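Local coordinates for thylakoid lumenal 15 kDa protein 1, chloroplastic (Arabidopsis thaliana, PDB 3N90), which is of unknown function but folds as a right-handed quadrilateral beta helix of pentapeptide repeats in the thylakoid lumen of the chloroplast, at residues D17-K21 with L38-N42. The protein carries 2 engineered substitutions. Residues are numbered along the deposited sequence; the frame is centred on the assembly and turned at random.
Sequences DLSGK and LRQAN
Two type II beta turns, Leu-18 to Lys-21 and Leu-38 to Ala-41, stack as consecutive coils on one face of the right-handed quadrilateral beta helix built by pentapeptide repeats. Each turn closes on itself, Lys-21 N to Leu-18 O and Ala-41 N to Leu-38 O, and two backbone bonds tie one coil to the next: Gly-20 N donates to Arg-39 O (2.7 Å), and Asn-42 N to Lys-21 O (2.9 Å) in a nearly straight N-H...O of 172°. Ser-19 CA lies 3.2 Å from Arg-39 O and Ala-41 CA 3.4 Å from Lys-21 O, in bent CA-H...O contacts. Gly-20 suits the third turn position because its phi is positive (68°); Gln-40 takes the same conformation. The leucines hold the central place of the repeat. With CG anti to the carbonyl carbon in both, they run side by side in the same direction, and Leu-38 CD2 packs on Leu-18 CB at 3.6 Å in the buried interior. Ala-41 is buried, and its small methyl fits beside the carbonyl of the coil before it, CB 3.7 Å from Lys-21 O. On the outer side, Asp-17 OD1 accepts from Ser-19 N at 3.1 Å, an Asx turn that leads into the beta turn, while Arg-39 leads away to a salt bridge with Asp-57. The coils follow helix 10-13, and the stacking continues through backbone hydrogen bonds of Leu-38 with Asp-57, Gln-40 with Thr-59 and Ala-41 with Asp-62, along the helix-free run of coils that leads to helix 116-125.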
loop_
_atom_site.group_PDB
_atom_site.type_symbol
_atom_site.label_atom_id
_atom_site.label_comp_id
_atom_site.label_asym_id
_atom_site.label_seq_id
_atom_site.Cartn_x
_atom_site.Cartn_y
_atom_site.Cartn_z
ATOM N N ASP A 17 -6.846 -13.851 -9.100
ATOM C CA ASP A 17 -7.953 -13.290 -8.346
ATOM C C ASP A 17 -7.833 -13.744 -6.908
ATOM O O ASP A 17 -8.091 -14.914 -6.600
ATOM C CB ASP A 17 -9.302 -13.719 -8.949
ATOM C CG ASP A 17 -10.492 -13.058 -8.240
ATOM O OD1 ASP A 17 -10.309 -12.453 -7.153
ATOM O OD2 ASP A 17 -11.612 -13.098 -8.794
ATOM N N LEU A 18 -7.409 -12.819 -6.041
ATOM C CA LEU A 18 -7.164 -13.072 -4.646
ATOM C C LEU A 18 -8.052 -12.182 -3.793
ATOM O O LEU A 18 -7.709 -11.821 -2.665
ATOM C CB LEU A 18 -5.669 -12.812 -4.322
ATOM C CG LEU A 18 -4.682 -13.728 -5.050
ATOM C CD1 LEU A 18 -3.240 -13.312 -4.708
ATOM C CD2 LEU A 18 -4.920 -15.183 -4.685
ATOM N N SER A 19 -9.232 -11.845 -4.309
ATOM C CA SER A 19 -10.159 -11.050 -3.515
ATOM C C SER A 19 -10.453 -11.769 -2.175
ATOM O O SER A 19 -10.580 -13.009 -2.134
ATOM C CB SER A 19 -11.476 -10.805 -4.244
ATOM O OG SER A 19 -11.302 -10.376 -5.576
ATOM N N GLY A 20 -10.514 -10.983 -1.104
ATOM C CA GLY A 20 -10.914 -11.442 0.218
ATOM C C GLY A 20 -9.925 -12.386 0.867
ATOM O O GLY A 20 -10.258 -13.002 1.884
ATOM N N LYS A 21 -8.710 -12.506 0.315
ATOM C CA LYS A 21 -7.744 -13.444 0.872
ATOM C C LYS A 21 -6.990 -12.845 2.056
ATOM O O LYS A 21 -6.777 -11.612 2.130
ATOM C CB LYS A 21 -6.793 -14.011 -0.180
ATOM C CG LYS A 21 -7.466 -14.744 -1.359
ATOM C CD LYS A 21 -8.486 -15.771 -0.880
ATOM C CE LYS A 21 -8.724 -16.879 -1.889
ATOM N NZ LYS A 21 -9.337 -18.052 -1.160
ATOM N N LEU A 38 -7.233 -7.904 -5.603
ATOM C CA LEU A 38 -7.011 -7.989 -4.165
ATOM C C LEU A 38 -8.082 -7.237 -3.379
ATOM O O LEU A 38 -7.802 -6.670 -2.303
ATOM C CB LEU A 38 -5.589 -7.505 -3.797
ATOM C CG LEU A 38 -4.492 -8.500 -4.194
ATOM C CD1 LEU A 38 -3.152 -7.759 -4.299
ATOM C CD2 LEU A 38 -4.420 -9.615 -3.183
ATOM N N ARG A 39 -9.301 -7.167 -3.951
ATOM C CA ARG A 39 -10.373 -6.454 -3.288
ATOM C C ARG A 39 -10.653 -7.117 -1.956
ATOM O O ARG A 39 -10.740 -8.366 -1.865
ATOM C CB ARG A 39 -11.668 -6.455 -4.106
ATOM C CG ARG A 39 -11.602 -5.811 -5.412
ATOM C CD ARG A 39 -13.076 -5.550 -5.849
ATOM N NE ARG A 39 -12.894 -4.464 -6.731
ATOM C CZ ARG A 39 -13.614 -3.397 -6.917
ATOM N NH1 ARG A 39 -14.791 -3.108 -6.316
ATOM N NH2 ARG A 39 -13.079 -2.590 -7.779
ATOM N N GLN A 40 -10.764 -6.272 -0.940
ATOM C CA GLN A 40 -10.975 -6.694 0.452
ATOM C C GLN A 40 -9.918 -7.634 1.028
ATOM O O GLN A 40 -10.186 -8.332 2.009
ATOM C CB GLN A 40 -12.348 -7.371 0.594
ATOM C CG GLN A 40 -13.518 -6.504 0.245
ATOM C CD GLN A 40 -13.883 -6.476 -1.239
ATOM O OE1 GLN A 40 -13.943 -7.515 -1.920
ATOM N NE2 GLN A 40 -14.159 -5.277 -1.739
ATOM N N ALA A 41 -8.731 -7.693 0.418
ATOM C CA ALA A 41 -7.687 -8.585 0.904
ATOM C C ALA A 41 -7.177 -8.023 2.213
ATOM O O ALA A 41 -7.215 -6.817 2.419
ATOM C CB ALA A 41 -6.534 -8.715 -0.087
ATOM N N ASN A 42 -6.680 -8.905 3.070
ATOM C CA ASN A 42 -6.127 -8.523 4.360
ATOM C C ASN A 42 -4.604 -8.623 4.373
ATOM O O ASN A 42 -4.038 -9.723 4.361
ATOM C CB ASN A 42 -6.701 -9.441 5.448
ATOM C CG ASN A 42 -6.402 -8.947 6.864
ATOM O OD1 ASN A 42 -5.697 -7.964 7.066
ATOM N ND2 ASN A 42 -6.945 -9.665 7.852
#